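Local coordinates for Lactamase_B domain-containing protein (Bacillus lehensis G1, PDB 7EV5) that binds two zinc ions in a metallo-beta-lactamase fold and is probably a hydrolase with both B3 beta-lactamase and glyoxalase II activity, at residues 16-20 / 120-124; 53-59 / 147-151; 129-133 / 159-165; 151-155 / 189-195. One frame throughout, in Å; residues are numbered along the deposited sequence. Where two conformers were deposited one is given.

How the contacts relate
From the N terminus, 16-20 leaves the first mixed sheet, and contact 1 joins it to 120-124 on the second, closing a loop of some hundred residues across the sandwich. The loop 53-59 lies inside that span but meets 147-151 beyond it, so contacts 1 and 2 cross; they touch where Leu17 meets Phe147. Contact 3, between 129-133 and 159-165, crosses contact 2 in turn and shares its zinc of chain B. Contact 4 starts at Val151, where contact 2 ends, crosses contact 3 and brings 189-195 to the zinc of chain C. Contacts 2, 3 and 4 share the zinc-bound water, whereas contact 1 stands apart from the metals.

Contact 1 (16-20 / 120-124)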
loop_
_atom_site.group_PDB
_atom_site.type_symbol
_atom_site.label_atom_id
_atom_site.label_comp_id
_atom_site.label_asym_id
_atom_site.label_seq_id
_atom_site.Cartn_x
_atom_site.Cartn_y
_atom_site.Cartn_z
ATOM N N VAL A 16 9.257 3.414 1.673
ATOM C CA VAL A 16 9.570 4.376 2.718
ATOM C C VAL A 16 9.686 5.742 2.068
ATOM O O VAL A 16 10.564 5.960 1.224
ATOM C CB VAL A 16 10.848 4.024 3.492
ATOM C CG1 VAL A 16 11.083 5.086 4.555
ATOM C CG2 VAL A 16 10.728 2.648 4.132
ATOM N N LEU A 17 8.782 6.646 2.436
ATOM C CA LEU A 17 8.810 8.039 2.010
ATOM C C LEU A 17 9.447 8.855 3.124
ATOM O O LEU A 17 9.116 8.667 4.295
ATOM C CB LEU A 17 7.375 8.521 1.776
ATOM C CG LEU A 17 7.157 9.987 1.373
ATOM C CD1 LEU A 17 7.715 10.294 -0.020
ATOM C CD2 LEU A 17 5.664 10.327 1.454
ATOM N N TYR A 18 10.368 9.750 2.773
ATOM C CA TYR A 18 11.101 10.488 3.790
ATOM C C TYR A 18 11.251 11.943 3.369
ATOM O O TYR A 18 10.935 12.327 2.240
ATOM C CB TYR A 18 12.465 9.843 4.085
ATOM C CG TYR A 18 13.285 9.573 2.845
ATOM C CD1 TYR A 18 14.048 10.577 2.268
ATOM C CD2 TYR A 18 13.288 8.320 2.241
ATOM C CE1 TYR A 18 14.791 10.350 1.131
ATOM C CE2 TYR A 18 14.026 8.084 1.103
ATOM C CZ TYR A 18 14.780 9.102 0.555
ATOM O OH TYR A 18 15.526 8.879 -0.579
ATOM N N ASN A 19 11.721 12.760 4.315
ATOM C CA ASN A 19 11.999 14.175 4.102
ATOM C C ASN A 19 13.437 14.469 4.516
ATOM O O ASN A 19 14.163 13.590 4.992
ATOM C CB ASN A 19 10.981 15.084 4.818
ATOM C CG ASN A 19 10.994 14.934 6.344
ATOM O OD1 ASN A 19 11.961 14.455 6.939
ATOM N ND2 ASN A 19 9.910 15.370 6.983
ATOM N N ASP A 20 13.847 15.730 4.348
ATOM C CA ASP A 20 15.222 16.102 4.662
ATOM C C ASP A 20 15.516 16.053 6.156
ATOM O O ASP A 20 16.680 15.887 6.538
ATOM C CB ASP A 20 15.562 17.472 4.070
ATOM C CG ASP A 20 15.679 17.438 2.557
ATOM O OD1 ASP A 20 15.696 16.330 1.982
ATOM O OD2 ASP A 20 15.763 18.521 1.940
ATOM N N THR A 120 4.511 16.381 8.774
ATOM C CA THR A 120 4.415 17.363 7.699
ATOM C C THR A 120 4.163 16.739 6.329
ATOM O O THR A 120 4.199 17.450 5.319
ATOM C CB THR A 120 5.645 18.277 7.658
ATOM O OG1 THR A 120 6.836 17.487 7.615
ATOM C CG2 THR A 120 5.677 19.201 8.872
ATOM N N PHE A 121 3.903 15.434 6.261
ATOM C CA PHE A 121 3.531 14.791 5.005
ATOM C C PHE A 121 2.020 14.867 4.846
ATOM O O PHE A 121 1.281 14.348 5.690
ATOM C CB PHE A 121 3.929 13.315 5.005
ATOM C CG PHE A 121 5.391 13.058 5.237
ATOM C CD1 PHE A 121 6.279 12.990 4.172
ATOM C CD2 PHE A 121 5.871 12.853 6.512
ATOM C CE1 PHE A 121 7.621 12.725 4.386
ATOM C CE2 PHE A 121 7.222 12.595 6.737
ATOM C CZ PHE A 121 8.095 12.530 5.665
ATOM N N THR A 122 1.555 15.479 3.765
ATOM C CA THR A 122 0.128 15.483 3.478
ATOM C C THR A 122 -0.164 14.623 2.259
ATOM O O THR A 122 0.569 14.658 1.263
ATOM C CB THR A 122 -0.428 16.899 3.307
ATOM O OG1 THR A 122 -0.192 17.634 4.510
ATOM C CG2 THR A 122 -1.938 16.858 3.056
ATOM N N PHE A 123 -1.233 13.839 2.365
ATOM C CA PHE A 123 -1.661 12.940 1.311
ATOM C C PHE A 123 -3.111 13.215 0.968
ATOM O O PHE A 123 -3.912 13.564 1.843
ATOM C CB PHE A 123 -1.592 11.486 1.793
ATOM C CG PHE A 123 -0.236 11.074 2.269
ATOM C CD1 PHE A 123 0.739 10.675 1.367
ATOM C CD2 PHE A 123 0.062 11.075 3.615
ATOM C CE1 PHE A 123 2.000 10.293 1.811
ATOM C CE2 PHE A 123 1.311 10.692 4.068
ATOM C CZ PHE A 123 2.279 10.297 3.169
ATOM N N SER A 124 -3.429 13.085 -0.309
ATOM C CA SER A 124 -4.803 12.904 -0.739
ATOM C C SER A 124 -5.100 11.411 -0.716
ATOM O O SER A 124 -4.274 10.592 -1.130
ATOM C CB SER A 124 -4.999 13.445 -2.155
ATOM O OG SER A 124 -5.020 14.859 -2.164
HETATM O O HOH W 1 7.416 16.188 5.514
#
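This contact spans the two mixed sheets of the metallo-beta-lactamase alpha-beta/beta-alpha sandwich. Strand 16-18 belongs to one sheet and strand 121-124 to the other; their axes approach to 10.1 Å with 126° between their N-to-C directions. No hydrogen bond runs between the segments, as expected of strands that face each other through side chains rather than pair within a sheet.

Thr120, just before its strand, meets Asn19, just past the end of strand 16-18, through water. Its OG1 is 3.8 Å from ND2 of Asn19, and a water fills the gap, accepting from Asn19 ND2 at 3.0 Å and lying 2.5 Å from Thr120 OG1. The same amide nitrogen also bonds to Glu23.

Phe121 follows, its CA-to-CB bond directed at the opposite segment, and its ring enters the space between the sheets. Phe121 CZ approaches Asn19 ND2 to 3.6 Å, Phe121 CE1 comes within 3.9 Å of Tyr18 C, and Phe121 CD1 lies 3.9 Å from Leu17 CD2. Tyr140 of the neighbouring strand 136-140 and Val25 pack against the same phenylalanine.

Two residues on, past the exposed Thr122, Phe123 starts sideways but brings the end of its ring inward. Leu17 therefore reaches both aromatic rings with a single methyl: its CD2 sits close to the plane of the Phe123 ring, 3.7 Å from CE1.

Contact 2 (53-59 / 147-151). With ZN (zinc ion), chain B; ZN (zinc ion), chain C.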
loop_
_atom_site.group_PDB
_atom_site.type_symbol
_atom_site.label_atom_id
_atom_site.label_comp_id
_atom_site.label_asym_id
_atom_site.label_seq_id
_atom_site.Cartn_x
_atom_site.Cartn_y
_atom_site.Cartn_z
ATOM N N THR A 53 -2.069 0.156 2.197
ATOM C CA THR A 53 -2.985 0.257 1.067
ATOM C C THR A 53 -4.128 -0.732 1.214
ATOM O O THR A 53 -5.263 -0.445 0.810
ATOM C CB THR A 53 -2.255 0.033 -0.266
ATOM O OG1 THR A 53 -1.764 -1.316 -0.345
ATOM C CG2 THR A 53 -1.117 1.020 -0.437
ATOM N N HIS A 54 -3.839 -1.904 1.773
ATOM C CA HIS A 54 -4.816 -2.953 2.027
ATOM C C HIS A 54 -4.161 -3.988 2.930
ATOM O O HIS A 54 -2.961 -3.909 3.224
ATOM C CB HIS A 54 -5.427 -3.550 0.741
ATOM C CG HIS A 54 -4.480 -4.327 -0.141
ATOM N ND1 HIS A 54 -3.316 -3.802 -0.663
ATOM C CD2 HIS A 54 -4.592 -5.573 -0.663
ATOM C CE1 HIS A 54 -2.746 -4.699 -1.452
ATOM N NE2 HIS A 54 -3.490 -5.789 -1.454
ATOM N N ALA A 55 -4.956 -4.969 3.359
ATOM C CA ALA A 55 -4.535 -5.880 4.415
ATOM C C ALA A 55 -4.332 -7.308 3.937
ATOM O O ALA A 55 -4.362 -8.238 4.750
ATOM C CB ALA A 55 -5.483 -5.827 5.612
ATOM N N HIS A 56 -4.100 -7.508 2.644
ATOM C CA HIS A 56 -3.650 -8.825 2.212
ATOM C C HIS A 56 -2.352 -9.186 2.925
ATOM O O HIS A 56 -1.521 -8.325 3.232
ATOM C CB HIS A 56 -3.423 -8.855 0.700
ATOM C CG HIS A 56 -4.672 -9.063 -0.087
ATOM N ND1 HIS A 56 -4.816 -8.607 -1.378
ATOM C CD2 HIS A 56 -5.834 -9.682 0.225
ATOM C CE1 HIS A 56 -6.008 -8.941 -1.833
ATOM N NE2 HIS A 56 -6.649 -9.588 -0.878
ATOM N N PHE A 57 -2.186 -10.490 3.171
ATOM C CA PHE A 57 -1.068 -10.978 3.983
ATOM C C PHE A 57 0.286 -10.479 3.478
ATOM O O PHE A 57 1.204 -10.242 4.276
ATOM C CB PHE A 57 -1.088 -12.513 4.030
ATOM C CG PHE A 57 -0.659 -13.163 2.734
ATOM C CD1 PHE A 57 0.659 -13.579 2.539
ATOM C CD2 PHE A 57 -1.572 -13.337 1.703
ATOM C CE1 PHE A 57 1.045 -14.163 1.342
ATOM C CE2 PHE A 57 -1.191 -13.919 0.500
ATOM C CZ PHE A 57 0.122 -14.331 0.317
ATOM N N ASP A 58 0.454 -10.359 2.159
ATOM C CA ASP A 58 1.748 -9.999 1.599
ATOM C C ASP A 58 2.092 -8.534 1.811
ATOM O O ASP A 58 3.211 -8.120 1.497
ATOM C CB ASP A 58 1.823 -10.390 0.111
ATOM C CG ASP A 58 0.750 -9.719 -0.737
ATOM O OD1 ASP A 58 -0.451 -9.901 -0.424
ATOM O OD2 ASP A 58 1.133 -9.043 -1.724
ATOM N N HIS A 59 1.162 -7.751 2.352
ATOM C CA HIS A 59 1.400 -6.352 2.668
ATOM C C HIS A 59 1.525 -6.078 4.157
ATOM O O HIS A 59 1.793 -4.928 4.532
ATOM C CB HIS A 59 0.292 -5.476 2.052
ATOM C CG HIS A 59 0.243 -5.575 0.559
ATOM N ND1 HIS A 59 0.610 -4.546 -0.283
ATOM C CD2 HIS A 59 -0.069 -6.621 -0.238
ATOM C CE1 HIS A 59 0.514 -4.955 -1.538
ATOM N NE2 HIS A 59 0.117 -6.216 -1.538
ATOM N N PHE A 147 0.950 6.036 -3.908
ATOM C CA PHE A 147 1.121 4.711 -3.313
ATOM C C PHE A 147 -0.242 4.039 -3.395
ATOM O O PHE A 147 -1.088 4.214 -2.523
ATOM C CB PHE A 147 1.653 4.839 -1.891
ATOM C CG PHE A 147 2.942 5.611 -1.820
ATOM C CD1 PHE A 147 4.147 4.978 -2.065
ATOM C CD2 PHE A 147 2.944 6.972 -1.547
ATOM C CE1 PHE A 147 5.332 5.665 -2.017
ATOM C CE2 PHE A 147 4.138 7.680 -1.505
ATOM C CZ PHE A 147 5.336 7.033 -1.742
ATOM N N SER A 148 -0.452 3.274 -4.469
ATOM C CA SER A 148 -1.774 2.766 -4.828
ATOM C C SER A 148 -1.936 1.260 -4.628
ATOM O O SER A 148 -2.916 0.685 -5.107
ATOM C CB SER A 148 -2.119 3.155 -6.269
ATOM O OG SER A 148 -1.017 2.942 -7.144
ATOM N N GLY A 149 -1.004 0.608 -3.945
ATOM C CA GLY A 149 -1.187 -0.808 -3.675
ATOM C C GLY A 149 -1.340 -1.623 -4.944
ATOM O O GLY A 149 -0.568 -1.486 -5.899
ATOM N N ASP A 150 -2.348 -2.500 -4.962
ATOM C CA ASP A 150 -2.468 -3.517 -5.998
ATOM C C ASP A 150 -3.545 -3.189 -7.021
ATOM O O ASP A 150 -4.103 -4.096 -7.632
ATOM C CB ASP A 150 -2.691 -4.899 -5.380
ATOM C CG ASP A 150 -1.469 -5.418 -4.632
ATOM O OD1 ASP A 150 -0.460 -4.692 -4.541
ATOM O OD2 ASP A 150 -1.548 -6.551 -4.106
ATOM N N VAL A 151 -3.818 -1.908 -7.249
ATOM C CA VAL A 151 -4.823 -1.533 -8.238
ATOM C C VAL A 151 -4.240 -1.556 -9.647
ATOM O O VAL A 151 -4.817 -2.148 -10.570
ATOM C CB VAL A 151 -5.399 -0.154 -7.871
ATOM C CG1 VAL A 151 -6.290 0.362 -8.975
ATOM C CG2 VAL A 151 -6.178 -0.245 -6.561
HETATM ZN ZN ZN B . -3.395 -7.547 -2.535
HETATM ZN ZN ZN C . -0.122 -7.580 -3.057
HETATM O O HOH W 2 -1.760 -8.585 -2.499
#
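The carboxylate of Asp150 overlaps the imidazoles of His54 and His59, with OD2 3.4 Å from His54 NE2 and 3.1 Å from His59 NE2. Metals, not hydrogen bonds, account for this crowding. His54 NE2 and His56 ND1 each bind the chain B zinc at 2.1 Å; Asp58 OD2 (2.3 Å), His59 NE2 (2.1 Å) and Asp150 OD2 (2.0 Å) bind that of chain C. These ligands form the family's HxHxDH motif plus the bridging Asp150, whose OD2 lies 2.6 Å from the chain B zinc; His131 and His191 complete the sites.

Gly149, at positive phi in a type II' turn, lets Thr53 OG1 approach its CA to 3.4 Å, where a beta carbon would clash. Thr53 OG1 accepts from His54 ND1 at 2.9 Å and bonds to Asp28, as does His59 ND1; Thr12 bonds to Asp58 OD2.

One water binds both zincs, at 1.9 Å (chain B) and 2.0 Å (chain C), and donates to Asp58 OD1 at 2.8 Å, consistent with a hydrolytic nucleophile.

Contact 3 (129-133 / 159-165); sequences PGHSP and RTDLRGG. With ZN (zinc ion), chain B.
Two irregular loops meet here, one between strands 121-127 and 136-140, the other leading into helix 167-178. They come closest at His131 and Thr160, whose CA atoms are 4.9 Å apart. Gly130 takes phi/psi 131/-51, angles that call for glycine, while Leu162 to Gly165 form a type II turn closed by Gly165 N to Leu162 O at 2.9 Å, with Gly164 at positive phi (73/8).

His131 is the central side chain. Its t rotamer (chi1 169°, chi2 81°) carries the ring back from a CA-to-CB bond that points away, so that ND1 donates to Arg159 O at 2.8 Å and CE1 lies 3.7 Å from Arg159 CG. Arg159 adopts p, t, m, sending its guanidinium to Asp161 (chi1 p): NE to OD1 is 2.8 Å and NH2 to OD2 3.0 Å, a salt bridge within the loop. Leu162, m and t, brings CD1 to 4.3 Å from His131 CE1. Thr160, chi1 p, sets CG2 3.6 Å from Gly130 O; the same oxygen receives a CA-H...O contact from Gly165 CA at 3.3 Å. Pro133 CD lies 3.8 Å from Arg163 O.

Three waters bridge the backbones: Gly130 N to Gly164 O; His131 O to Arg163 O; and His131 O, Arg159 O and Leu162 N.

With ND1 held by a backbone carbonyl, His131 NE2 binds the chain B zinc at 2.1 Å, joining His54 and His56 in the three-histidine site of the metallo-beta-lactamase fold.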
loop_
_atom_site.group_PDB
_atom_site.type_symbol
_atom_site.label_atom_id
_atom_site.label_comp_id
_atom_site.label_asym_id
_atom_site.label_seq_id
_atom_site.Cartn_x
_atom_site.Cartn_y
_atom_site.Cartn_z
ATOM N N PRO A 129 -11.277 0.479 -4.433
ATOM C CA PRO A 129 -11.554 -0.964 -4.332
ATOM C C PRO A 129 -11.589 -1.683 -5.671
ATOM O O PRO A 129 -11.489 -1.072 -6.740
ATOM C CB PRO A 129 -12.931 -0.998 -3.655
ATOM C CG PRO A 129 -13.592 0.274 -4.156
ATOM C CD PRO A 129 -12.470 1.284 -4.103
ATOM N N GLY A 130 -11.750 -3.004 -5.617
ATOM C CA GLY A 130 -11.775 -3.838 -6.802
ATOM C C GLY A 130 -10.860 -5.031 -6.647
ATOM O O GLY A 130 -11.260 -6.170 -6.894
ATOM N N HIS A 131 -9.605 -4.771 -6.263
ATOM C CA HIS A 131 -8.713 -5.843 -5.837
ATOM C C HIS A 131 -9.033 -6.279 -4.405
ATOM O O HIS A 131 -8.958 -7.470 -4.080
ATOM C CB HIS A 131 -7.258 -5.380 -5.993
ATOM C CG HIS A 131 -6.246 -6.278 -5.349
ATOM N ND1 HIS A 131 -5.785 -7.442 -5.929
ATOM C CD2 HIS A 131 -5.574 -6.151 -4.183
ATOM C CE1 HIS A 131 -4.882 -7.999 -5.143
ATOM N NE2 HIS A 131 -4.737 -7.239 -4.068
ATOM N N SER A 132 -9.417 -5.338 -3.545
ATOM C CA SER A 132 -9.877 -5.661 -2.202
ATOM C C SER A 132 -10.790 -4.529 -1.752
ATOM O O SER A 132 -10.667 -3.401 -2.254
ATOM C CB SER A 132 -8.708 -5.863 -1.217
ATOM O OG SER A 132 -8.068 -4.641 -0.886
ATOM N N PRO A 133 -11.725 -4.791 -0.832
ATOM C CA PRO A 133 -12.766 -3.795 -0.536
ATOM C C PRO A 133 -12.266 -2.594 0.241
ATOM O O PRO A 133 -12.906 -1.535 0.187
ATOM C CB PRO A 133 -13.799 -4.590 0.280
ATOM C CG PRO A 133 -13.018 -5.733 0.863
ATOM C CD PRO A 133 -11.996 -6.082 -0.177
ATOM N N ARG A 159 -5.276 -8.320 -9.572
ATOM C CA ARG A 159 -6.160 -9.470 -9.683
ATOM C C ARG A 159 -7.459 -9.185 -8.936
ATOM O O ARG A 159 -7.479 -8.497 -7.911
ATOM C CB ARG A 159 -5.488 -10.741 -9.148
ATOM C CG ARG A 159 -5.159 -10.721 -7.664
ATOM C CD ARG A 159 -4.185 -11.840 -7.301
ATOM N NE ARG A 159 -4.800 -13.153 -7.434
ATOM C CZ ARG A 159 -4.214 -14.298 -7.096
ATOM N NH1 ARG A 159 -2.979 -14.309 -6.598
ATOM N NH2 ARG A 159 -4.876 -15.432 -7.253
ATOM N N THR A 160 -8.563 -9.702 -9.471
ATOM C CA THR A 160 -9.891 -9.464 -8.920
ATOM C C THR A 160 -10.582 -10.759 -8.512
ATOM O O THR A 160 -11.807 -10.781 -8.346
ATOM C CB THR A 160 -10.744 -8.659 -9.900
ATOM O OG1 THR A 160 -10.771 -9.325 -11.170
ATOM C CG2 THR A 160 -10.147 -7.300 -10.078
ATOM N N ASP A 161 -9.805 -11.824 -8.297
ATOM C CA ASP A 161 -10.314 -13.144 -7.964
ATOM C C ASP A 161 -10.213 -13.485 -6.478
ATOM O O ASP A 161 -10.509 -14.622 -6.098
ATOM C CB ASP A 161 -9.593 -14.212 -8.794
ATOM C CG ASP A 161 -8.076 -14.174 -8.622
ATOM O OD1 ASP A 161 -7.530 -13.123 -8.232
ATOM O OD2 ASP A 161 -7.422 -15.208 -8.886
ATOM N N LEU A 162 -9.803 -12.540 -5.630
ATOM C CA LEU A 162 -9.656 -12.801 -4.204
ATOM C C LEU A 162 -10.903 -12.346 -3.430
ATOM O O LEU A 162 -11.928 -11.988 -4.020
ATOM C CB LEU A 162 -8.336 -12.217 -3.690
ATOM C CG LEU A 162 -7.075 -12.599 -4.466
ATOM C CD1 LEU A 162 -5.813 -11.955 -3.867
ATOM C CD2 LEU A 162 -6.924 -14.111 -4.545
ATOM N N ARG A 163 -10.823 -12.361 -2.099
ATOM C CA ARG A 163 -11.978 -12.034 -1.267
ATOM C C ARG A 163 -12.487 -10.627 -1.568
ATOM O O ARG A 163 -11.757 -9.638 -1.440
ATOM C CB ARG A 163 -11.600 -12.167 0.209
ATOM C CG ARG A 163 -12.708 -11.766 1.176
ATOM C CD ARG A 163 -12.322 -12.080 2.624
ATOM N NE ARG A 163 -11.960 -13.489 2.788
ATOM C CZ ARG A 163 -12.836 -14.457 3.030
ATOM N NH1 ARG A 163 -14.125 -14.164 3.154
ATOM N NH2 ARG A 163 -12.428 -15.713 3.151
ATOM N N GLY A 164 -13.756 -10.537 -1.961
ATOM C CA GLY A 164 -14.315 -9.241 -2.289
ATOM C C GLY A 164 -13.842 -8.656 -3.599
ATOM O O GLY A 164 -14.150 -7.496 -3.889
ATOM N N GLY A 165 -13.104 -9.411 -4.406
ATOM C CA GLY A 165 -12.658 -8.891 -5.685
ATOM C C GLY A 165 -13.811 -8.622 -6.632
ATOM O O GLY A 165 -14.824 -9.319 -6.633
HETATM ZN ZN ZN B . -3.395 -7.547 -2.535
HETATM O O HOH W 3 -13.130 -4.922 -3.926
HETATM O O HOH W 4 -9.178 -9.250 -1.913
HETATM O O HOH W 5 -8.906 -9.703 -5.824
HETATM O O HOH W 2 -1.760 -8.585 -2.499
#

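Contact 4 (151-155 / 189-195); sequences VLFQQ and SGHGPLT. With ZN (zinc ion), chain C.
Segment 151-155 forms a weakly bonded strand at about 152-153, extended at Leu152 (-135/126) and Phe153 (-117/172), before Gln155 turns to positive phi (74/6). Segment 189-195 is the metallo-beta-lactamase loop that links strands 186-189 and 195-196 and carries the zinc ligand His191. It bows out and returns, so both of its ends face the first segment: CA of Phe153 is 5.9 Å from CA of Ser189, and CA of Gln154 is 5.6 Å from CA of Thr195. Gly192, at 86/-171, makes the bend, and Pro193 and Leu194 continue extended.

Phe153, chi1 m, swings its ring along the loop. CD1 lies 3.4 Å from Ser189 OG, near the ring plane, and 3.4 Å from His191 O; CE1 is 3.8 Å from His191 CD2. The Phe153 and His191 rings meet obliquely, centroids 5.7 Å apart and planes at 80°. Leu152 O is 3.2 Å from Ser189 CB. Gln154, t and t, runs beside the loop's return, with CB 3.9 Å from Thr195 CB and OE1 3.2 Å from Pro193 CG.

No direct hydrogen bond joins the segments. One water accepts from Gln154 N at 2.9 Å beside His191 O and Pro193 O; another links Gln154 NE2 (3.1 Å) to Thr195 OG1 (2.6 Å), which also bonds to Glu200. His191, chi1 m, directs NE2 to the chain C zinc at 2.0 Å.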
loop_
_atom_site.group_PDB
_atom_site.type_symbol
_atom_site.label_atom_id
_atom_site.label_comp_id
_atom_site.label_asym_id
_atom_site.label_seq_id
_atom_site.Cartn_x
_atom_site.Cartn_y
_atom_site.Cartn_z
ATOM N N VAL A 151 -3.818 -1.908 -7.249
ATOM C CA VAL A 151 -4.823 -1.533 -8.238
ATOM C C VAL A 151 -4.240 -1.556 -9.647
ATOM O O VAL A 151 -4.817 -2.148 -10.570
ATOM C CB VAL A 151 -5.399 -0.154 -7.871
ATOM C CG1 VAL A 151 -6.290 0.362 -8.975
ATOM C CG2 VAL A 151 -6.178 -0.245 -6.561
ATOM N N LEU A 152 -3.093 -0.906 -9.829
ATOM C CA LEU A 152 -2.512 -0.645 -11.142
ATOM C C LEU A 152 -1.028 -0.958 -11.070
ATOM O O LEU A 152 -0.323 -0.426 -10.209
ATOM C CB LEU A 152 -2.706 0.828 -11.525
ATOM C CG LEU A 152 -2.070 1.315 -12.827
ATOM C CD1 LEU A 152 -2.648 0.575 -14.033
ATOM C CD2 LEU A 152 -2.218 2.818 -12.982
ATOM N N PHE A 153 -0.550 -1.813 -11.970
ATOM C CA PHE A 153 0.864 -2.142 -12.034
ATOM C C PHE A 153 1.412 -1.678 -13.370
ATOM O O PHE A 153 0.672 -1.262 -14.264
ATOM C CB PHE A 153 1.077 -3.657 -11.939
ATOM C CG PHE A 153 0.434 -4.297 -10.739
ATOM C CD1 PHE A 153 0.825 -3.954 -9.449
ATOM C CD2 PHE A 153 -0.541 -5.275 -10.895
ATOM C CE1 PHE A 153 0.240 -4.570 -8.337
ATOM C CE2 PHE A 153 -1.127 -5.891 -9.791
ATOM C CZ PHE A 153 -0.740 -5.535 -8.504
ATOM N N GLN A 154 2.731 -1.753 -13.507
ATOM C CA GLN A 154 3.347 -1.572 -14.813
ATOM C C GLN A 154 2.923 -2.730 -15.706
ATOM O O GLN A 154 3.256 -3.885 -15.434
ATOM C CB GLN A 154 4.862 -1.545 -14.659
ATOM C CG GLN A 154 5.593 -1.206 -15.942
ATOM C CD GLN A 154 7.077 -1.448 -15.820
ATOM O OE1 GLN A 154 7.521 -2.590 -15.662
ATOM N NE2 GLN A 154 7.857 -0.373 -15.863
ATOM N N GLN A 155 2.145 -2.429 -16.746
ATOM C CA GLN A 155 1.692 -3.383 -17.762
ATOM C C GLN A 155 0.596 -4.349 -17.313
ATOM O O GLN A 155 0.237 -5.250 -18.082
ATOM C CB GLN A 155 2.845 -4.169 -18.408
ATOM C CG GLN A 155 3.719 -3.348 -19.334
ATOM C CD GLN A 155 2.970 -2.908 -20.573
ATOM O OE1 GLN A 155 2.748 -1.717 -20.786
ATOM N NE2 GLN A 155 2.569 -3.870 -21.392
ATOM N N SER A 189 3.375 0.888 -6.843
ATOM C CA SER A 189 2.412 -0.184 -6.656
ATOM C C SER A 189 2.997 -1.316 -5.825
ATOM O O SER A 189 4.176 -1.333 -5.469
ATOM C CB SER A 189 1.946 -0.710 -8.014
ATOM O OG SER A 189 2.986 -1.450 -8.629
ATOM N N GLY A 190 2.131 -2.268 -5.487
ATOM C CA GLY A 190 2.523 -3.334 -4.590
ATOM C C GLY A 190 3.407 -4.394 -5.210
ATOM O O GLY A 190 4.021 -5.158 -4.469
ATOM N N HIS A 191 3.462 -4.485 -6.536
ATOM C CA HIS A 191 4.197 -5.580 -7.162
ATOM C C HIS A 191 4.841 -5.087 -8.446
ATOM O O HIS A 191 4.169 -4.461 -9.266
ATOM C CB HIS A 191 3.246 -6.755 -7.453
ATOM C CG HIS A 191 2.581 -7.297 -6.218
ATOM N ND1 HIS A 191 3.151 -8.276 -5.437
ATOM C CD2 HIS A 191 1.416 -6.964 -5.609
ATOM C CE1 HIS A 191 2.368 -8.533 -4.406
ATOM N NE2 HIS A 191 1.308 -7.745 -4.481
ATOM N N GLY A 192 6.132 -5.372 -8.625
ATOM C CA GLY A 192 6.808 -5.046 -9.863
ATOM C C GLY A 192 7.368 -3.638 -9.909
ATOM O O GLY A 192 7.375 -2.908 -8.910
ATOM N N PRO A 193 7.836 -3.230 -11.088
ATOM C CA PRO A 193 8.552 -1.955 -11.218
ATOM C C PRO A 193 7.657 -0.736 -11.060
ATOM O O PRO A 193 6.441 -0.778 -11.258
ATOM C CB PRO A 193 9.110 -2.008 -12.649
ATOM C CG PRO A 193 9.117 -3.449 -13.018
ATOM C CD PRO A 193 7.951 -4.066 -12.296
ATOM N N LEU A 194 8.300 0.383 -10.730
ATOM C CA LEU A 194 7.628 1.673 -10.768
ATOM C C LEU A 194 7.193 2.000 -12.193
ATOM O O LEU A 194 7.773 1.528 -13.173
ATOM C CB LEU A 194 8.576 2.764 -10.278
ATOM C CG LEU A 194 9.022 2.715 -8.822
ATOM C CD1 LEU A 194 10.091 3.764 -8.592
ATOM C CD2 LEU A 194 7.833 2.940 -7.888
ATOM N N THR A 195 6.153 2.821 -12.302
ATOM C CA THR A 195 5.699 3.339 -13.581
ATOM C C THR A 195 5.121 4.730 -13.346
ATOM O O THR A 195 5.259 5.298 -12.263
ATOM C CB THR A 195 4.754 2.342 -14.262
ATOM O OG1 THR A 195 4.533 2.761 -15.611
ATOM C CG2 THR A 195 3.429 2.244 -13.522
HETATM ZN ZN ZN C . -0.122 -7.580 -3.057
HETATM O O HOH W 6 4.478 -2.817 -11.463
HETATM O O HOH W 7 10.223 1.139 -14.421
HETATM O O HOH W 8 6.812 2.398 -16.899
HETATM O O HOH W 2 -1.760 -8.585 -2.499
#